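Long-range contacts in DNA repair protein PprA (Deinococcus deserti, PDB 6MC8), which acts in the repair of radiation-induced DNA damage and in genome segregation, binding DNA and forming filaments: residues A76-G81 / S261-E266; V192-P197 / E283-L288. The protein carries 2 engineered substitutions. All blocks are in the same frame, centred on the assembly; numbering follows the deposited sequence.

Contact 1. Residues A76-G81 / S261-E266; sequences AHDRWG and SAVVRE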
ATOM      1  N   ALA A  76      -9.183 -13.699  19.959  1.00 19.77           N
ATOM      2  CA  ALA A  76      -9.539 -13.057  21.217  1.00 17.46           C
ATOM      3  C   ALA A  76      -9.176 -11.578  21.209  1.00 21.45           C
ATOM      4  O   ALA A  76      -9.893 -10.759  21.789  1.00 21.70           O
ATOM      5  CB  ALA A  76      -8.864 -13.776  22.382  1.00 18.00           C
ATOM      6  N   HIS A  77      -8.074 -11.213  20.550  1.00 18.32           N
ATOM      7  CA  HIS A  77      -7.699  -9.805  20.482  1.00 23.66           C
ATOM      8  C   HIS A  77      -8.571  -9.028  19.507  1.00 21.90           C
ATOM      9  O   HIS A  77      -8.684  -7.803  19.620  1.00 25.44           O
ATOM     10  CB  HIS A  77      -6.226  -9.645  20.119  1.00 21.20           C
ATOM     11  CG  HIS A  77      -5.304  -9.781  21.284  1.00 22.82           C
ATOM     12  ND1 HIS A  77      -5.228  -8.826  22.272  1.00 21.51           N
ATOM     13  CD2 HIS A  77      -4.402 -10.732  21.610  1.00 23.77           C
ATOM     14  CE1 HIS A  77      -4.332  -9.193  23.166  1.00 20.21           C
ATOM     15  NE2 HIS A  77      -3.813 -10.345  22.786  1.00 22.95           N
ATOM     16  N   ASP A  78      -9.193  -9.714  18.547  1.00 19.94           N
ATOM     17  CA  ASP A  78     -10.161  -9.050  17.680  1.00 21.65           C
ATOM     18  C   ASP A  78     -11.406  -8.659  18.458  1.00 23.44           C
ATOM     19  O   ASP A  78     -12.117  -7.723  18.083  1.00 30.38           O
ATOM     20  CB  ASP A  78     -10.544  -9.958  16.512  1.00 19.06           C
ATOM     21  CG  ASP A  78      -9.429 -10.136  15.520  1.00 24.01           C
ATOM     22  OD1 ASP A  78      -8.609  -9.215  15.369  1.00 22.98           O
ATOM     23  OD2 ASP A  78      -9.373 -11.204  14.888  1.00 30.17           O
ATOM     24  N   ARG A  79     -11.675  -9.360  19.552  1.00 18.62           N
ATOM     25  CA  ARG A  79     -12.897  -9.176  20.308  1.00 20.13           C
ATOM     26  C   ARG A  79     -12.677  -8.420  21.608  1.00 21.48           C
ATOM     27  O   ARG A  79     -13.575  -7.702  22.052  1.00 21.97           O
ATOM     28  CB  ARG A  79     -13.521 -10.542  20.559  1.00 19.36           C
ATOM     29  CG  ARG A  79     -13.971 -11.166  19.267  1.00 18.78           C
ATOM     30  CD  ARG A  79     -14.439 -12.565  19.452  1.00 19.84           C
ATOM     31  NE  ARG A  79     -14.993 -13.109  18.223  1.00 18.69           N
ATOM     32  CZ  ARG A  79     -15.509 -14.323  18.114  1.00 18.52           C
ATOM     33  NH1 ARG A  79     -15.547 -15.122  19.167  1.00 14.21           N
ATOM     34  NH2 ARG A  79     -15.994 -14.733  16.956  1.00 20.60           N
ATOM     35  N   TRP A  80     -11.495  -8.553  22.210  1.00 17.05           N
ATOM     36  CA  TRP A  80     -11.144  -7.736  23.366  1.00 21.06           C
ATOM     37  C   TRP A  80     -11.062  -6.259  23.006  1.00 19.84           C
ATOM     38  O   TRP A  80     -11.407  -5.404  23.827  1.00 19.45           O
ATOM     39  CB  TRP A  80      -9.825  -8.230  23.949  1.00 18.64           C
ATOM     40  CG  TRP A  80      -9.949  -9.508  24.700  1.00 18.12           C
ATOM     41  CD1 TRP A  80     -11.075 -10.020  25.259  1.00 17.86           C
ATOM     42  CD2 TRP A  80      -8.924 -10.482  24.901  1.00 21.48           C
ATOM     43  NE1 TRP A  80     -10.807 -11.228  25.843  1.00 20.24           N
ATOM     44  CE2 TRP A  80      -9.492 -11.539  25.630  1.00 20.93           C
ATOM     45  CE3 TRP A  80      -7.575 -10.555  24.550  1.00 18.76           C
ATOM     46  CZ2 TRP A  80      -8.759 -12.653  26.018  1.00 18.46           C
ATOM     47  CZ3 TRP A  80      -6.852 -11.661  24.934  1.00 19.37           C
ATOM     48  CH2 TRP A  80      -7.443 -12.696  25.660  1.00 14.85           C
ATOM     49  N   GLY A  81     -10.632  -5.946  21.784  1.00 20.31           N
ATOM     50  CA  GLY A  81     -10.653  -4.594  21.264  1.00 22.08           C
ATOM     51  C   GLY A  81      -9.706  -3.640  21.957  1.00 22.95           C
ATOM     52  O   GLY A  81     -10.075  -2.510  22.281  1.00 24.56           O
ATOM     53  N   SER A 261     -15.092  -5.471  20.686  1.00 19.56           N
ATOM     54  CA  SER A 261     -15.058  -5.358  19.239  1.00 22.15           C
ATOM     55  C   SER A 261     -15.426  -6.687  18.594  1.00 23.33           C
ATOM     56  O   SER A 261     -15.615  -7.701  19.265  1.00 18.00           O
ATOM     57  CB  SER A 261     -13.687  -4.893  18.734  1.00 18.62           C
ATOM     58  OG  SER A 261     -13.414  -3.569  19.137  1.00 21.18           O
ATOM     59  N   ALA A 262     -15.552  -6.648  17.272  1.00 22.54           N
ATOM     60  CA  ALA A 262     -15.728  -7.821  16.434  1.00 16.73           C
ATOM     61  C   ALA A 262     -15.219  -7.482  15.044  1.00 24.11           C
ATOM     62  O   ALA A 262     -15.571  -6.441  14.486  1.00 27.63           O
ATOM     63  CB  ALA A 262     -17.190  -8.269  16.376  1.00 16.96           C
ATOM     64  N   VAL A 263     -14.381  -8.355  14.491  1.00 24.95           N
ATOM     65  CA  VAL A 263     -13.706  -8.107  13.225  1.00 17.16           C
ATOM     66  C   VAL A 263     -14.113  -9.180  12.224  1.00 22.37           C
ATOM     67  O   VAL A 263     -14.064 -10.376  12.529  1.00 20.90           O
ATOM     68  CB  VAL A 263     -12.173  -8.075  13.407  1.00 19.28           C
ATOM     69  CG1 VAL A 263     -11.474  -7.826  12.085  1.00 20.67           C
ATOM     70  CG2 VAL A 263     -11.774  -7.025  14.424  1.00 17.64           C
ATOM     71  N   VAL A 264     -14.519  -8.752  11.030  1.00 22.52           N
ATOM     72  CA  VAL A 264     -14.799  -9.648   9.914  1.00 23.33           C
ATOM     73  C   VAL A 264     -13.798  -9.353   8.806  1.00 26.13           C
ATOM     74  O   VAL A 264     -13.596  -8.190   8.440  1.00 29.88           O
ATOM     75  CB  VAL A 264     -16.247  -9.498   9.413  1.00 24.73           C
ATOM     76  CG1 VAL A 264     -16.490 -10.366   8.197  1.00 32.26           C
ATOM     77  CG2 VAL A 264     -17.215  -9.876  10.498  1.00 26.06           C
ATOM     78  N   ARG A 265     -13.164 -10.401   8.284  1.00 22.96           N
ATOM     79  CA  ARG A 265     -12.154 -10.275   7.246  1.00 25.37           C
ATOM     80  C   ARG A 265     -12.576 -11.033   5.995  1.00 26.65           C
ATOM     81  O   ARG A 265     -13.347 -11.994   6.059  1.00 28.77           O
ATOM     82  CB  ARG A 265     -10.799 -10.789   7.732  1.00 25.86           C
ATOM     83  CG  ARG A 265     -10.182  -9.932   8.814  1.00 30.94           C
ATOM     84  CD  ARG A 265      -8.875 -10.508   9.300  1.00 28.06           C
ATOM     85  NE  ARG A 265      -8.271  -9.688  10.341  1.00 25.98           N
ATOM     86  CZ  ARG A 265      -8.509  -9.832  11.637  1.00 24.17           C
ATOM     87  NH1 ARG A 265      -9.350 -10.760  12.061  1.00 27.11           N
ATOM     88  NH2 ARG A 265      -7.912  -9.041  12.509  1.00 24.77           N
ATOM     89  N   GLU A 266     -12.069 -10.582   4.854  1.00 31.74           N
ATOM     90  CA  GLU A 266     -12.366 -11.182   3.564  1.00 29.69           C
ATOM     91  C   GLU A 266     -11.147 -11.086   2.660  1.00 32.10           C
ATOM     92  O   GLU A 266     -10.597 -10.002   2.462  1.00 32.85           O
ATOM     93  CB  GLU A 266     -13.556 -10.503   2.894  1.00 31.87           C
ATOM     94  CG  GLU A 266     -13.929 -11.110   1.560  1.00 40.74           C
ATOM     95  CD  GLU A 266     -14.474 -12.515   1.680  1.00 40.73           C
ATOM     96  OE1 GLU A 266     -15.123 -12.830   2.694  1.00 46.71           O
ATOM     97  OE2 GLU A 266     -14.234 -13.316   0.763  1.00 53.09           O
TER
HETATM   98  O   HOH W   1     -12.485 -11.633  13.992  1.00 21.94           O

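Contact 2. Residues V192-P197 / E283-L288; sequences VEVHRP and EATETL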
ATOM      1  N   VAL A 192     -13.126  -5.153   8.476  1.00 23.97           N
ATOM      2  CA  VAL A 192     -13.968  -4.144   9.101  1.00 26.76           C
ATOM      3  C   VAL A 192     -14.096  -4.474  10.586  1.00 25.18           C
ATOM      4  O   VAL A 192     -14.243  -5.641  10.966  1.00 25.66           O
ATOM      5  CB  VAL A 192     -15.340  -4.031   8.394  1.00 22.64           C
ATOM      6  CG1 VAL A 192     -16.079  -5.346   8.365  1.00 22.81           C
ATOM      7  CG2 VAL A 192     -16.204  -2.960   9.026  1.00 30.07           C
ATOM      8  N   GLU A 193     -13.960  -3.453  11.426  1.00 27.38           N
ATOM      9  CA  GLU A 193     -14.089  -3.580  12.868  1.00 19.36           C
ATOM     10  C   GLU A 193     -15.334  -2.830  13.307  1.00 23.42           C
ATOM     11  O   GLU A 193     -15.598  -1.731  12.821  1.00 23.69           O
ATOM     12  CB  GLU A 193     -12.856  -3.025  13.584  1.00 18.02           C
ATOM     13  CG  GLU A 193     -12.889  -3.163  15.094  1.00 18.22           C
ATOM     14  CD  GLU A 193     -11.667  -2.586  15.759  1.00 22.17           C
ATOM     15  OE1 GLU A 193     -10.804  -2.040  15.051  1.00 27.40           O
ATOM     16  OE2 GLU A 193     -11.567  -2.677  16.994  1.00 21.86           O
ATOM     17  N   VAL A 194     -16.102  -3.435  14.203  1.00 23.15           N
ATOM     18  CA  VAL A 194     -17.252  -2.805  14.836  1.00 20.17           C
ATOM     19  C   VAL A 194     -17.012  -2.816  16.337  1.00 22.66           C
ATOM     20  O   VAL A 194     -16.810  -3.880  16.928  1.00 24.68           O
ATOM     21  CB  VAL A 194     -18.557  -3.529  14.460  1.00 25.03           C
ATOM     22  CG1 VAL A 194     -19.683  -3.084  15.333  1.00 27.77           C
ATOM     23  CG2 VAL A 194     -18.903  -3.251  13.019  1.00 27.19           C
ATOM     24  N   HIS A 195     -17.034  -1.637  16.950  1.00 24.25           N
ATOM     25  CA  HIS A 195     -16.564  -1.449  18.316  1.00 21.09           C
ATOM     26  C   HIS A 195     -17.613  -0.758  19.173  1.00 23.68           C
ATOM     27  O   HIS A 195     -18.069   0.336  18.837  1.00 24.54           O
ATOM     28  CB  HIS A 195     -15.283  -0.626  18.320  1.00 20.42           C
ATOM     29  CG  HIS A 195     -14.740  -0.347  19.682  1.00 24.76           C
ATOM     30  ND1 HIS A 195     -14.064  -1.289  20.422  1.00 19.80           N
ATOM     31  CD2 HIS A 195     -14.768   0.775  20.437  1.00 23.00           C
ATOM     32  CE1 HIS A 195     -13.699  -0.760  21.575  1.00 22.98           C
ATOM     33  NE2 HIS A 195     -14.117   0.490  21.610  1.00 24.15           N
ATOM     34  N   ARG A 196     -17.970  -1.386  20.285  1.00 25.46           N
ATOM     35  CA  ARG A 196     -18.743  -0.741  21.344  1.00 25.48           C
ATOM     36  C   ARG A 196     -17.922  -0.848  22.619  1.00 27.10           C
ATOM     37  O   ARG A 196     -17.557  -1.973  23.014  1.00 22.82           O
ATOM     38  CB  ARG A 196     -20.118  -1.372  21.530  1.00 25.06           C
ATOM     39  CG  ARG A 196     -20.981  -0.597  22.509  1.00 29.52           C
ATOM     40  CD  ARG A 196     -22.303  -1.267  22.799  1.00 21.04           C
ATOM     41  NE  ARG A 196     -23.171  -1.338  21.637  1.00 25.67           N
ATOM     42  CZ  ARG A 196     -23.515  -2.470  21.042  1.00 23.79           C
ATOM     43  NH1 ARG A 196     -23.054  -3.620  21.502  1.00 23.19           N
ATOM     44  NH2 ARG A 196     -24.314  -2.452  19.992  1.00 31.23           N
ATOM     45  N   PRO A 197     -17.609   0.269  23.278  1.00 26.42           N
ATOM     46  CA  PRO A 197     -16.655   0.242  24.397  1.00 27.06           C
ATOM     47  C   PRO A 197     -17.180  -0.505  25.614  1.00 24.59           C
ATOM     48  O   PRO A 197     -18.319  -0.318  26.044  1.00 25.76           O
ATOM     49  CB  PRO A 197     -16.443   1.726  24.705  1.00 22.70           C
ATOM     50  CG  PRO A 197     -16.802   2.420  23.458  1.00 28.11           C
ATOM     51  CD  PRO A 197     -17.922   1.643  22.870  1.00 28.11           C
ATOM     52  N   GLU A 283     -22.375  -8.408   9.676  1.00 29.27           N
ATOM     53  CA  GLU A 283     -21.970  -9.588  10.431  1.00 25.03           C
ATOM     54  C   GLU A 283     -21.268  -9.201  11.725  1.00 26.66           C
ATOM     55  O   GLU A 283     -21.543  -9.779  12.779  1.00 25.83           O
ATOM     56  CB  GLU A 283     -21.059 -10.474   9.580  1.00 27.36           C
ATOM     57  CG  GLU A 283     -20.540 -11.710  10.295  1.00 27.92           C
ATOM     58  CD  GLU A 283     -19.600 -12.532   9.445  1.00 30.36           C
ATOM     59  OE1 GLU A 283     -19.363 -12.152   8.285  1.00 33.56           O
ATOM     60  OE2 GLU A 283     -19.085 -13.552   9.942  1.00 32.47           O
ATOM     61  N   ALA A 284     -20.372  -8.214  11.663  1.00 28.18           N
ATOM     62  CA  ALA A 284     -19.587  -7.832  12.831  1.00 29.18           C
ATOM     63  C   ALA A 284     -20.447  -7.151  13.887  1.00 30.24           C
ATOM     64  O   ALA A 284     -20.186  -7.284  15.085  1.00 26.47           O
ATOM     65  CB  ALA A 284     -18.437  -6.920  12.411  1.00 21.21           C
ATOM     66  N   THR A 285     -21.479  -6.423  13.459  1.00 30.45           N
ATOM     67  CA  THR A 285     -22.392  -5.791  14.403  1.00 28.48           C
ATOM     68  C   THR A 285     -23.246  -6.833  15.119  1.00 27.45           C
ATOM     69  O   THR A 285     -23.435  -6.766  16.337  1.00 30.45           O
ATOM     70  CB  THR A 285     -23.262  -4.771  13.665  1.00 33.36           C
ATOM     71  OG1 THR A 285     -22.425  -3.770  13.077  1.00 41.24           O
ATOM     72  CG2 THR A 285     -24.238  -4.099  14.604  1.00 28.71           C
ATOM     73  N   GLU A 286     -23.753  -7.819  14.374  1.00 28.69           N
ATOM     74  CA  GLU A 286     -24.495  -8.917  14.987  1.00 25.82           C
ATOM     75  C   GLU A 286     -23.596  -9.793  15.848  1.00 25.71           C
ATOM     76  O   GLU A 286     -24.043 -10.343  16.858  1.00 30.18           O
ATOM     77  CB  GLU A 286     -25.184  -9.758  13.911  1.00 29.56           C
ATOM     78  CG  GLU A 286     -26.444  -9.141  13.338  1.00 44.30           C
ATOM     79  CD  GLU A 286     -27.618  -9.201  14.309  1.00 57.74           C
ATOM     80  OE1 GLU A 286     -27.727 -10.196  15.055  1.00 53.63           O
ATOM     81  OE2 GLU A 286     -28.428  -8.253  14.331  1.00 60.05           O
ATOM     82  N   THR A 287     -22.328  -9.940  15.461  1.00 25.01           N
ATOM     83  CA  THR A 287     -21.400 -10.717  16.274  1.00 22.73           C
ATOM     84  C   THR A 287     -21.050  -9.972  17.558  1.00 29.40           C
ATOM     85  O   THR A 287     -20.978 -10.578  18.630  1.00 31.45           O
ATOM     86  CB  THR A 287     -20.140 -11.046  15.468  1.00 27.04           C
ATOM     87  OG1 THR A 287     -20.509 -11.733  14.271  1.00 22.37           O
ATOM     88  CG2 THR A 287     -19.207 -11.936  16.252  1.00 20.50           C
ATOM     89  N   LEU A 288     -20.880  -8.649  17.474  1.00 24.05           N
ATOM     90  CA  LEU A 288     -20.568  -7.862  18.662  1.00 24.68           C
ATOM     91  C   LEU A 288     -21.744  -7.807  19.627  1.00 26.78           C
ATOM     92  O   LEU A 288     -21.555  -7.883  20.846  1.00 27.67           O
ATOM     93  CB  LEU A 288     -20.140  -6.448  18.268  1.00 22.08           C
ATOM     94  CG  LEU A 288     -19.816  -5.510  19.432  1.00 20.59           C
ATOM     95  CD1 LEU A 288     -18.657  -6.037  20.244  1.00 18.61           C
ATOM     96  CD2 LEU A 288     -19.540  -4.110  18.952  1.00 26.39           C
TER

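Contact 1. Residues A76-G81 / S261-E266
The carboxylate of Asp-78, in the last turn of helix 62-80, is gripped end-on by the guanidinium of Arg-265 on strand 261-267. Arg-265 NH2 donates to Asp-78 OD1 over 2.9 Å, and Arg-265 NH1 to Asp-78 OD2 over the same length. The two side chains meet tip to tip: both oxygens lie close to the guanidinium plane, yet the nitrogens reach them from above the carboxylate, the two planes being 42° apart. The Arg-265 chain runs extended from CG to NE, and the methyl CG1 of Val-263 sits over the centre of one guanidinium face; this methyl and the two bonds in the guanidinium plane probably limit the rotation of the charged group. A water lies between Asp-78 and the carbonyl oxygen of Val-263, but its leg to OD2 is long and weak and its leg to the carbonyl too short to be relied on.

Beside the ion pair, CG2 of Val-263 packs on CB of Asp-78 at 3.8 Å. With CG1 of this valine anti to the backbone N (chi1 180°), CG2 is left on the helix side while CG1 covers the arginine. At Ser-261 the backbones join directly, Ser-261 N donating to Arg-79 O over 3.0 Å. CB of Ser-261 also rests on the carbonyl oxygen of Asp-78, while its OG is hydrogen-bonded to His-195 and Glu-193 on the adjoining strand. Gly-81, with positive phi, leaves the helix here, and its CA lies 3.6 Å from Ser-261 OG; a CB on it would clash with that hydroxyl.

The helix end is thus fastened to an outermost strand of the four-stranded sheet by charge as well as backbone, and Asp-78, buried as it is, probably remains ionised because the arginine offsets its charge.

Contact 2. Residues V192-P197 / E283-L288
Val-194 packs against the helix through both of its methyl groups. Val-194 CG2 lies 3.7 Å from CB of Ala-284, and Val-194 CG1 lies 3.8 Å from CD2 of Leu-288, one helical turn further on. CG1 stands anti to the backbone N (chi1 167°), and the two branches of Val-194 straddle the hydroxyl of Thr-285, each 3.6 Å from its OG1. An alanine here would probably leave a gap where the two methyls met Ala-284 CB and the Thr-285 hydroxyl, and Leu-288 CD2 without its methyl neighbour.

Apolar groups also meet the strand backbone. CD2 of Leu-288 lies 3.4 Å from the carbonyl oxygen of Val-194 and equally near Arg-196 N, with CB of Arg-196 at its side. One methyl thus touches the backbone from Val-194, in the strand, to Arg-196, just after it.

The polar groups of Thr-285 and Arg-196 find partners beyond the two segments, and no hydrogen bond crosses between them. OG1 of Thr-285 bonds to Gln-281 O in the preceding turn of its helix. Arg-196 bends at chi3 (-65°); its guanidinium forms a salt bridge with Asp-289 and a hydrogen bond with Gln-292, both on helix 274-304, while NE bonds to Ala-177 O.

The axes of segments 192-195 and 283-288 run at 35° to each other and approach to 7.8 Å, and Ala-284, having no more than a CB, faces Val-194 where the two backbones come nearest. This is a long helix packed on one face of an antiparallel sheet, a layered alpha/beta arrangement in which small and branched apolar side chains form the seam.

Contacts 1 and 2 lie on neighbouring strands of one sheet, their centres about 8 Å apart. Ser-261 of contact 1 joins them: its OG is 2.7 Å from His-195 ND1 and 3.0 Å from Glu-193 OE2, two probable hydrogen bonds to residues of strand 189-195 that point away from helix 274-304. Packing also joins them, Ala-262 CB lying 3.4 Å from Ala-284 O and Val-264 CG1 3.4 Å from Glu-283 OE1; Ala-262 points away from segment 76-81. Strand 261-267 meets helix 62-80 in contact 1 and also touches helix 274-304, which follows it in the chain.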